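Local coordinates for protein oxalate--CoA ligase (Arabidopsis thaliana, PDB 5IE2) that belongs to the ANL superfamily of AMP-binding enzymes, with an AMP-binding region, a C-terminal domain and ATP bound in the model, at residues Ser291-Arg299 and Ile424-Thr432; Gly330-Pro340 and Phe398-Leu406. One frame throughout, in Å; residues are numbered along the deposited sequence.

Contacts 1 and 2 lie about 16 Å apart, centre to centre, and both reach ATP at its adenine. Contact 1 joins residues 291-299 of the AMP-binding region to residues 424-432, on helix 423-430, of the C-terminal domain, with S291 N 3.2 Å from ATP N1. Contact 2 pairs 330-340 with 398-406, loops and strand ends, and there V337 CG1 comes within 3.4 Å of ATP N6 and L406 CD1 within 3.6 Å of ATP C2. The contacts also touch directly: P294 CG packs on G335 N at 3.9 Å, and I424 CD1 on L406 O at 4.0 Å. The adenine is thus lined from both, while T173, D394 and R409 are among the residues that hydrogen-bond ATP.

Contact 1 (Ser291-Arg299 and Ile424-Thr432). With ATP (adenosine-5'-triphosphate), chain C.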
loop_
_atom_site.group_PDB
_atom_site.type_symbol
_atom_site.label_atom_id
_atom_site.label_comp_id
_atom_site.label_asym_id
_atom_site.label_seq_id
_atom_site.Cartn_x
_atom_site.Cartn_y
_atom_site.Cartn_z
ATOM N N SER A 291 1.801 -1.695 11.718
ATOM C CA SER A 291 1.826 -2.954 12.488
ATOM C C SER A 291 0.439 -3.454 12.775
ATOM O O SER A 291 -0.482 -2.666 13.128
ATOM C CB SER A 291 2.619 -2.847 13.795
ATOM O OG SER A 291 2.062 -1.840 14.576
ATOM N N LEU A 292 0.255 -4.757 12.588
ATOM C CA LEU A 292 -0.997 -5.447 12.951
ATOM C C LEU A 292 -0.863 -5.970 14.393
ATOM O O LEU A 292 -0.070 -6.876 14.658
ATOM C CB LEU A 292 -1.284 -6.655 12.036
ATOM C CG LEU A 292 -2.588 -7.429 12.290
ATOM C CD1 LEU A 292 -3.783 -6.591 11.899
ATOM C CD2 LEU A 292 -2.638 -8.742 11.485
ATOM N N ALA A 293 -1.616 -5.404 15.334
ATOM C CA ALA A 293 -1.510 -5.893 16.690
ATOM C C ALA A 293 -1.952 -7.353 16.730
ATOM O O ALA A 293 -2.920 -7.728 16.036
ATOM C CB ALA A 293 -2.381 -5.024 17.644
ATOM N N PRO A 294 -1.279 -8.182 17.551
ATOM C CA PRO A 294 -1.700 -9.587 17.683
ATOM C C PRO A 294 -3.192 -9.758 18.001
ATOM O O PRO A 294 -3.841 -10.717 17.536
ATOM C CB PRO A 294 -0.837 -10.094 18.834
ATOM C CG PRO A 294 0.501 -9.313 18.598
ATOM C CD PRO A 294 0.043 -7.931 18.183
ATOM N N VAL A 295 -3.751 -8.829 18.759
ATOM C CA VAL A 295 -5.179 -8.999 19.115
ATOM C C VAL A 295 -6.073 -8.796 17.869
ATOM O O VAL A 295 -7.101 -9.493 17.685
ATOM C CB VAL A 295 -5.555 -8.064 20.260
ATOM C CG1 VAL A 295 -5.570 -6.597 19.813
ATOM C CG2 VAL A 295 -6.935 -8.480 20.863
ATOM N N ILE A 296 -5.675 -7.907 16.951
ATOM C CA ILE A 296 -6.442 -7.770 15.714
ATOM C C ILE A 296 -6.281 -9.012 14.837
ATOM O O ILE A 296 -7.239 -9.474 14.201
ATOM C CB ILE A 296 -6.041 -6.517 14.914
ATOM C CG1 ILE A 296 -6.146 -5.252 15.797
ATOM C CG2 ILE A 296 -6.879 -6.424 13.614
ATOM C CD1 ILE A 296 -7.592 -5.130 16.511
ATOM N N LEU A 297 -5.065 -9.556 14.791
ATOM C CA LEU A 297 -4.859 -10.800 14.046
ATOM C C LEU A 297 -5.821 -11.899 14.575
ATOM O O LEU A 297 -6.547 -12.556 13.773
ATOM C CB LEU A 297 -3.373 -11.243 14.156
ATOM C CG LEU A 297 -2.982 -12.487 13.338
ATOM C CD1 LEU A 297 -1.466 -12.417 12.987
ATOM C CD2 LEU A 297 -3.250 -13.793 14.068
ATOM N N SER A 298 -5.829 -12.091 15.905
ATOM C CA SER A 298 -6.726 -13.071 16.551
ATOM C C SER A 298 -8.155 -12.830 16.191
ATOM O O SER A 298 -8.913 -13.775 15.882
ATOM C CB SER A 298 -6.616 -13.001 18.089
ATOM O OG SER A 298 -5.352 -13.479 18.438
ATOM N N ARG A 299 -8.566 -11.581 16.316
ATOM C CA ARG A 299 -9.974 -11.273 16.019
ATOM C C ARG A 299 -10.343 -11.593 14.579
ATOM O O ARG A 299 -11.446 -12.071 14.320
ATOM C CB ARG A 299 -10.292 -9.809 16.308
ATOM C CG ARG A 299 -10.314 -9.509 17.800
ATOM C CD ARG A 299 -10.492 -8.029 18.093
ATOM N NE ARG A 299 -10.291 -7.775 19.553
ATOM C CZ ARG A 299 -10.122 -6.570 20.083
ATOM N NH1 ARG A 299 -10.208 -5.505 19.304
ATOM N NH2 ARG A 299 -9.853 -6.432 21.383
ATOM N N ILE A 424 4.927 0.857 18.736
ATOM C CA ILE A 424 4.261 -0.364 18.211
ATOM C C ILE A 424 3.810 -1.295 19.351
ATOM O O ILE A 424 2.647 -1.767 19.413
ATOM C CB ILE A 424 5.246 -1.149 17.268
ATOM C CG1 ILE A 424 5.393 -0.391 15.957
ATOM C CG2 ILE A 424 4.764 -2.609 16.997
ATOM C CD1 ILE A 424 6.291 -1.126 14.956
ATOM N N GLU A 425 4.756 -1.559 20.252
ATOM C CA GLU A 425 4.512 -2.482 21.370
ATOM C C GLU A 425 3.365 -1.964 22.261
ATOM O O GLU A 425 2.418 -2.709 22.695
ATOM C CB GLU A 425 5.783 -2.673 22.219
ATOM C CG GLU A 425 5.589 -3.660 23.364
ATOM C CD GLU A 425 6.802 -3.825 24.313
ATOM O OE1 GLU A 425 7.786 -3.056 24.228
ATOM O OE2 GLU A 425 6.732 -4.735 25.177
ATOM N N VAL A 426 3.461 -0.673 22.574
ATOM C CA VAL A 426 2.454 -0.082 23.474
ATOM C C VAL A 426 1.075 -0.036 22.785
ATOM O O VAL A 426 0.069 -0.376 23.430
ATOM C CB VAL A 426 2.880 1.323 23.957
ATOM C CG1 VAL A 426 1.803 1.964 24.826
ATOM C CG2 VAL A 426 4.161 1.251 24.736
ATOM N N ASP A 427 1.020 0.316 21.485
ATOM C CA ASP A 427 -0.254 0.298 20.730
ATOM C C ASP A 427 -0.948 -1.051 20.828
ATOM O O ASP A 427 -2.202 -1.152 20.949
ATOM C CB ASP A 427 -0.068 0.535 19.211
ATOM C CG ASP A 427 0.333 1.951 18.840
ATOM O OD1 ASP A 427 0.358 2.828 19.711
ATOM O OD2 ASP A 427 0.608 2.196 17.623
ATOM N N ALA A 428 -0.123 -2.085 20.657
ATOM C CA ALA A 428 -0.660 -3.441 20.685
ATOM C C ALA A 428 -1.306 -3.694 22.057
ATOM O O ALA A 428 -2.345 -4.342 22.153
ATOM C CB ALA A 428 0.436 -4.471 20.405
ATOM N N VAL A 429 -0.682 -3.193 23.110
ATOM C CA VAL A 429 -1.332 -3.383 24.431
ATOM C C VAL A 429 -2.638 -2.579 24.542
ATOM O O VAL A 429 -3.648 -3.080 25.055
ATOM C CB VAL A 429 -0.359 -3.019 25.597
ATOM C CG1 VAL A 429 -1.123 -2.791 26.936
ATOM C CG2 VAL A 429 0.763 -4.111 25.762
ATOM N N LEU A 430 -2.639 -1.340 24.081
ATOM C CA LEU A 430 -3.855 -0.500 24.206
ATOM C C LEU A 430 -5.039 -1.154 23.548
ATOM O O LEU A 430 -6.162 -1.128 24.071
ATOM C CB LEU A 430 -3.637 0.849 23.558
ATOM C CG LEU A 430 -2.595 1.669 24.306
ATOM C CD1 LEU A 430 -2.256 2.951 23.503
ATOM C CD2 LEU A 430 -3.151 1.960 25.707
ATOM N N LEU A 431 -4.805 -1.730 22.370
ATOM C CA LEU A 431 -5.921 -2.362 21.660
ATOM C C LEU A 431 -6.512 -3.607 22.359
ATOM O O LEU A 431 -7.574 -4.096 21.942
ATOM C CB LEU A 431 -5.469 -2.774 20.240
ATOM C CG LEU A 431 -5.208 -1.591 19.312
ATOM C CD1 LEU A 431 -4.822 -2.066 17.886
ATOM C CD2 LEU A 431 -6.419 -0.661 19.224
ATOM N N THR A 432 -5.814 -4.155 23.355
ATOM C CA THR A 432 -6.369 -5.311 24.081
ATOM C C THR A 432 -7.280 -4.879 25.231
ATOM O O THR A 432 -7.916 -5.731 25.851
ATOM C CB THR A 432 -5.297 -6.262 24.660
ATOM O OG1 THR A 432 -4.590 -5.638 25.731
ATOM C CG2 THR A 432 -4.282 -6.667 23.597
HETATM P PG ATP C . 7.546 8.686 4.658
HETATM O O1G ATP C . 8.044 8.909 6.086
HETATM O O2G ATP C . 7.235 9.951 3.939
HETATM O O3G ATP C . 8.505 7.798 3.868
HETATM P PB ATP C . 5.971 6.298 5.044
HETATM O O1B ATP C . 4.702 6.022 5.820
HETATM O O2B ATP C . 7.288 5.811 5.534
HETATM O O3B ATP C . 6.117 7.900 4.721
HETATM P PA ATP C . 5.239 4.249 3.046
HETATM O O1A ATP C . 6.268 3.807 2.015
HETATM O O2A ATP C . 3.817 4.375 2.658
HETATM O O3A ATP C . 5.687 5.718 3.542
HETATM O "O5'" ATP C . 5.415 3.349 4.358
HETATM C "C5'" ATP C . 6.473 2.376 4.542
HETATM C "C4'" ATP C . 6.708 2.279 6.060
HETATM O "O4'" ATP C . 5.559 1.665 6.674
HETATM C "C3'" ATP C . 7.802 1.319 6.413
HETATM O "O3'" ATP C . 9.067 1.965 6.289
HETATM C "C2'" ATP C . 7.482 0.951 7.847
HETATM O "O2'" ATP C . 7.837 2.048 8.703
HETATM C "C1'" ATP C . 5.981 0.931 7.808
HETATM N N9 ATP C . 5.432 -0.440 7.678
HETATM C C8 ATP C . 5.072 -1.094 6.566
HETATM N N7 ATP C . 4.588 -2.328 6.904
HETATM C C5 ATP C . 4.635 -2.413 8.274
HETATM C C6 ATP C . 4.258 -3.431 9.282
HETATM N N6 ATP C . 3.670 -4.608 8.882
HETATM N N1 ATP C . 4.465 -3.108 10.579
HETATM C C2 ATP C . 4.998 -1.924 10.960
HETATM N N3 ATP C . 5.375 -0.948 10.094
HETATM C C4 ATP C . 5.193 -1.171 8.761
HETATM O O HOH W 1 0.985 -2.383 17.174
HETATM O O HOH W 2 1.538 0.644 15.834
HETATM O O HOH W 3 -2.287 -7.056 20.719
HETATM O O HOH W 4 -9.384 -2.847 20.153
HETATM O O HOH W 5 -9.000 -8.227 24.009
#
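V295 sets CG1 between its backbone N and carbonyl carbon (chi1 70°), which lays this methyl against L431 CB at 3.8 Å, while L431 holds its CG anti to the carbonyl carbon (chi1 -69°) and sends CD1 between A293 and I296. The CD1 methyl of L431 touches A293 CB at 3.8 Å and I296 CG1 slightly farther off, a branched leucine filling the groove beside a short alanine. Alanine suits both A293 and A428, because their CB atoms meet at 4.0 Å and bring the backbones close; A293 is also the N-cap residue of helix 294-304. T432 CG2 packs on V295 CB, and its OG1 turns back to V429 O at 2.8 Å, in the carbonyl plane on a lone pair; V429 O also accepts from T432 N.

Around this apolar strip the link is polar and largely water-mediated. S291 OG lies against I424 CG2 and bonds two waters, one of which donates to I424 O; a small hydroxyl serves both while leaving CB beside the adenine. A third water connects V295 N with A428 O. At the far end the extended R299 side chain brings NH2 to L431 O at 3.3 Å, a weak bond bent to 129°, with waters in the guanidinium plane at its edge.

D427 is held by R503 and A441 N. The contact joins helix 294-304 to helix 423-430; helix 261-273 packs on I296, R299 and L431, from both segments, helix 467-477 touches V429, L430 and T432, and strand 308-314 meets L292 and L297.

Contact 2 (Gly330-Pro340 and Phe398-Leu406); sequences GPHKPGSVGKP and FDTDGYLHL. With ATP (adenosine-5'-triphosphate), chain C.
Y403 is sandwiched between two lysine chains: K333 lays CE over the centre of one ring face, 3.8 Å from the centroid, and K339 places CG over the opposite face, offset toward the rim. Lysine suits both places, since its methylenes make CH-pi contacts, but the amino groups part ways: K339 bends so that NZ stays 3.1 Å from Y403 OH, whereas K333 NZ runs on, forming an off-centre cation-pi contact. S336 OG sits at the edge of the tyrosine ring, whose hydroxyl donates to P331 O at 2.7 Å. The H405 ring carries S336 CB over one face and has the D399 carboxylate carbon and a water at its edge.

Extended beyond CG, K333 carries NZ past the tyrosine into salt bridges with D399 OD2 and D401 OD2, both 2.8 Å away; on D401 it meets the anti lone pair. D399 OD2 is gripped from opposite faces of its carboxylate plane, by K333 NZ and by H405 NE2, in a nearly straight bond (172°) with the oxygen in the imidazole plane. This pairing would be expected to stabilise the negative charge of D399.

S336 holds OG anti to its backbone N (chi1 175°), which lets it donate to L404 O at 2.7 Å from above the carbonyl plane while accepting from G338 N in an ST turn. V337 N gives L404 O its second bond, and L404 N returns one to G338 O at 2.8 Å. V337 CG2 packs beside L404 CD2.

G335 takes the positive phi of the third position of the type II turn 333-336; G402, also at positive phi, ends the type I turn 399-402, within the hairpin of strands 394-398 and 404-409. V337 and L406, from the two segments, both lie against the adenine in the ATP pocket of this AMP-binding enzyme.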
loop_
_atom_site.group_PDB
_atom_site.type_symbol
_atom_site.label_atom_id
_atom_site.label_comp_id
_atom_site.label_asym_id
_atom_site.label_seq_id
_atom_site.Cartn_x
_atom_site.Cartn_y
_atom_site.Cartn_z
ATOM N N GLY A 330 4.953 -22.653 6.305
ATOM C CA GLY A 330 5.550 -22.303 7.594
ATOM C C GLY A 330 4.574 -21.581 8.504
ATOM O O GLY A 330 3.479 -21.215 8.063
ATOM N N PRO A 331 4.938 -21.382 9.768
ATOM C CA PRO A 331 3.998 -20.681 10.670
ATOM C C PRO A 331 3.893 -19.192 10.356
ATOM O O PRO A 331 4.788 -18.658 9.687
ATOM C CB PRO A 331 4.607 -20.879 12.060
ATOM C CG PRO A 331 6.108 -21.112 11.777
ATOM C CD PRO A 331 6.177 -21.812 10.455
ATOM N N HIS A 332 2.819 -18.542 10.798
ATOM C CA HIS A 332 2.812 -17.100 10.780
ATOM C C HIS A 332 2.830 -16.645 12.235
ATOM O O HIS A 332 2.137 -17.221 13.080
ATOM C CB HIS A 332 1.626 -16.553 9.991
ATOM C CG HIS A 332 0.288 -17.074 10.423
ATOM N ND1 HIS A 332 -0.180 -18.316 10.052
ATOM C CD2 HIS A 332 -0.712 -16.488 11.127
ATOM C CE1 HIS A 332 -1.407 -18.483 10.521
ATOM N NE2 HIS A 332 -1.758 -17.383 11.171
ATOM N N LYS A 333 3.662 -15.655 12.527
ATOM C CA LYS A 333 3.967 -15.257 13.901
ATOM C C LYS A 333 3.344 -13.914 14.221
ATOM O O LYS A 333 3.687 -12.911 13.591
ATOM C CB LYS A 333 5.501 -15.155 14.123
ATOM C CG LYS A 333 6.271 -16.451 13.975
ATOM C CD LYS A 333 7.678 -16.307 14.450
ATOM C CE LYS A 333 8.499 -17.594 14.182
ATOM N NZ LYS A 333 9.795 -17.490 14.965
ATOM N N PRO A 334 2.445 -13.887 15.215
ATOM C CA PRO A 334 1.891 -12.610 15.648
ATOM C C PRO A 334 3.019 -11.697 16.097
ATOM O O PRO A 334 3.971 -12.171 16.704
ATOM C CB PRO A 334 0.948 -13.004 16.811
ATOM C CG PRO A 334 0.642 -14.478 16.561
ATOM C CD PRO A 334 1.942 -15.027 16.012
ATOM N N GLY A 335 2.964 -10.411 15.751
ATOM C CA GLY A 335 4.013 -9.495 16.164
ATOM C C GLY A 335 5.177 -9.451 15.156
ATOM O O GLY A 335 6.091 -8.628 15.291
ATOM N N SER A 336 5.125 -10.322 14.155
ATOM C CA SER A 336 6.238 -10.463 13.169
ATOM C C SER A 336 5.762 -10.200 11.761
ATOM O O SER A 336 4.574 -10.479 11.424
ATOM C CB SER A 336 6.846 -11.869 13.232
ATOM O OG SER A 336 7.831 -12.044 12.207
ATOM N N VAL A 337 6.668 -9.693 10.921
ATOM C CA VAL A 337 6.363 -9.510 9.521
ATOM C C VAL A 337 7.086 -10.554 8.626
ATOM O O VAL A 337 7.242 -10.366 7.397
ATOM C CB VAL A 337 6.677 -8.054 9.058
ATOM C CG1 VAL A 337 5.763 -7.085 9.748
ATOM C CG2 VAL A 337 8.111 -7.659 9.391
ATOM N N GLY A 338 7.479 -11.674 9.224
ATOM C CA GLY A 338 7.909 -12.818 8.450
ATOM C C GLY A 338 9.282 -12.699 7.814
ATOM O O GLY A 338 10.157 -12.023 8.322
ATOM N N LYS A 339 9.445 -13.324 6.654
ATOM C CA LYS A 339 10.787 -13.521 6.064
ATOM C C LYS A 339 10.916 -12.747 4.775
ATOM O O LYS A 339 9.949 -12.582 4.068
ATOM C CB LYS A 339 11.037 -15.022 5.797
ATOM C CG LYS A 339 10.986 -15.843 7.080
ATOM C CD LYS A 339 11.470 -17.275 6.829
ATOM C CE LYS A 339 10.493 -18.061 5.995
ATOM N NZ LYS A 339 9.403 -18.564 6.862
ATOM N N PRO A 340 12.139 -12.316 4.424
ATOM C CA PRO A 340 12.389 -11.590 3.166
ATOM C C PRO A 340 11.873 -12.373 1.960
ATOM O O PRO A 340 12.049 -13.608 1.960
ATOM C CB PRO A 340 13.934 -11.522 3.097
ATOM C CG PRO A 340 14.395 -11.723 4.466
ATOM C CD PRO A 340 13.363 -12.527 5.218
ATOM N N PHE A 398 15.893 -9.955 13.598
ATOM C CA PHE A 398 15.532 -11.301 13.176
ATOM C C PHE A 398 15.581 -12.221 14.375
ATOM O O PHE A 398 16.551 -12.184 15.146
ATOM C CB PHE A 398 16.507 -11.837 12.125
ATOM C CG PHE A 398 16.252 -11.253 10.748
ATOM C CD1 PHE A 398 15.070 -11.540 10.073
ATOM C CD2 PHE A 398 17.196 -10.442 10.140
ATOM C CE1 PHE A 398 14.820 -11.025 8.815
ATOM C CE2 PHE A 398 16.933 -9.894 8.868
ATOM C CZ PHE A 398 15.735 -10.188 8.222
ATOM N N ASP A 399 14.566 -13.083 14.489
ATOM C CA ASP A 399 14.634 -14.132 15.479
ATOM C C ASP A 399 15.445 -15.290 14.864
ATOM O O ASP A 399 15.917 -15.183 13.713
ATOM C CB ASP A 399 13.225 -14.556 15.968
ATOM C CG ASP A 399 12.345 -15.143 14.892
ATOM O OD1 ASP A 399 12.858 -15.744 13.922
ATOM O OD2 ASP A 399 11.094 -15.053 15.048
ATOM N N THR A 400 15.607 -16.395 15.586
ATOM C CA THR A 400 16.489 -17.478 15.094
ATOM C C THR A 400 15.847 -18.296 13.958
ATOM O O THR A 400 16.545 -19.059 13.311
ATOM C CB THR A 400 16.911 -18.413 16.250
ATOM O OG1 THR A 400 15.738 -18.810 16.936
ATOM C CG2 THR A 400 17.789 -17.664 17.234
ATOM N N ASP A 401 14.550 -18.111 13.694
ATOM C CA ASP A 401 13.893 -18.698 12.491
ATOM C C ASP A 401 14.018 -17.799 11.273
ATOM O O ASP A 401 13.534 -18.152 10.196
ATOM C CB ASP A 401 12.400 -18.984 12.735
ATOM C CG ASP A 401 12.173 -20.031 13.826
ATOM O OD1 ASP A 401 12.938 -21.033 13.889
ATOM O OD2 ASP A 401 11.265 -19.824 14.655
ATOM N N GLY A 402 14.648 -16.636 11.427
ATOM C CA GLY A 402 14.789 -15.707 10.323
ATOM C C GLY A 402 13.548 -14.859 10.090
ATOM O O GLY A 402 13.393 -14.247 9.019
ATOM N N TYR A 403 12.651 -14.817 11.080
ATOM C CA TYR A 403 11.472 -13.952 10.977
ATOM C C TYR A 403 11.797 -12.554 11.513
ATOM O O TYR A 403 12.399 -12.433 12.561
ATOM C CB TYR A 403 10.283 -14.523 11.781
ATOM C CG TYR A 403 9.555 -15.650 11.119
ATOM C CD1 TYR A 403 8.177 -15.549 10.871
ATOM C CD2 TYR A 403 10.217 -16.827 10.765
ATOM C CE1 TYR A 403 7.464 -16.587 10.250
ATOM C CE2 TYR A 403 9.507 -17.886 10.148
ATOM C CZ TYR A 403 8.140 -17.764 9.925
ATOM O OH TYR A 403 7.441 -18.799 9.300
ATOM N N LEU A 404 11.370 -11.510 10.800
ATOM C CA LEU A 404 11.648 -10.143 11.192
ATOM C C LEU A 404 10.569 -9.645 12.164
ATOM O O LEU A 404 9.382 -9.857 11.956
ATOM C CB LEU A 404 11.734 -9.245 9.939
ATOM C CG LEU A 404 11.847 -7.727 10.077
ATOM C CD1 LEU A 404 13.148 -7.379 10.793
ATOM C CD2 LEU A 404 11.788 -7.072 8.692
ATOM N N HIS A 405 11.032 -8.952 13.200
ATOM C CA HIS A 405 10.185 -8.282 14.160
ATOM C C HIS A 405 10.521 -6.813 14.156
ATOM O O HIS A 405 11.655 -6.463 14.464
ATOM C CB HIS A 405 10.405 -8.828 15.580
ATOM C CG HIS A 405 10.140 -10.294 15.708
ATOM N ND1 HIS A 405 9.004 -10.789 16.324
ATOM C CD2 HIS A 405 10.847 -11.371 15.288
ATOM C CE1 HIS A 405 9.019 -12.112 16.260
ATOM N NE2 HIS A 405 10.138 -12.489 15.659
ATOM N N LEU A 406 9.557 -5.960 13.826
ATOM C CA LEU A 406 9.812 -4.510 13.794
ATOM C C LEU A 406 9.629 -3.840 15.148
ATOM O O LEU A 406 8.703 -4.146 15.909
ATOM C CB LEU A 406 8.896 -3.852 12.770
ATOM C CG LEU A 406 9.213 -4.273 11.340
ATOM C CD1 LEU A 406 8.023 -3.816 10.469
ATOM C CD2 LEU A 406 10.526 -3.726 10.815
HETATM P PG ATP C . 7.546 8.686 4.658
HETATM O O1G ATP C . 8.044 8.909 6.086
HETATM O O2G ATP C . 7.235 9.951 3.939
HETATM O O3G ATP C . 8.505 7.798 3.868
HETATM P PB ATP C . 5.971 6.298 5.044
HETATM O O1B ATP C . 4.702 6.022 5.820
HETATM O O2B ATP C . 7.288 5.811 5.534
HETATM O O3B ATP C . 6.117 7.900 4.721
HETATM P PA ATP C . 5.239 4.249 3.046
HETATM O O1A ATP C . 6.268 3.807 2.015
HETATM O O2A ATP C . 3.817 4.375 2.658
HETATM O O3A ATP C . 5.687 5.718 3.542
HETATM O "O5'" ATP C . 5.415 3.349 4.358
HETATM C "C5'" ATP C . 6.473 2.376 4.542
HETATM C "C4'" ATP C . 6.708 2.279 6.060
HETATM O "O4'" ATP C . 5.559 1.665 6.674
HETATM C "C3'" ATP C . 7.802 1.319 6.413
HETATM O "O3'" ATP C . 9.067 1.965 6.289
HETATM C "C2'" ATP C . 7.482 0.951 7.847
HETATM O "O2'" ATP C . 7.837 2.048 8.703
HETATM C "C1'" ATP C . 5.981 0.931 7.808
HETATM N N9 ATP C . 5.432 -0.440 7.678
HETATM C C8 ATP C . 5.072 -1.094 6.566
HETATM N N7 ATP C . 4.588 -2.328 6.904
HETATM C C5 ATP C . 4.635 -2.413 8.274
HETATM C C6 ATP C . 4.258 -3.431 9.282
HETATM N N6 ATP C . 3.670 -4.608 8.882
HETATM N N1 ATP C . 4.465 -3.108 10.579
HETATM C C2 ATP C . 4.998 -1.924 10.960
HETATM N N3 ATP C . 5.375 -0.948 10.094
HETATM C C4 ATP C . 5.193 -1.171 8.761
HETATM O O HOH W 6 6.990 -6.864 13.326
HETATM O O HOH W 7 7.504 -9.025 17.731
HETATM O O HOH W 8 6.848 -6.074 16.679
#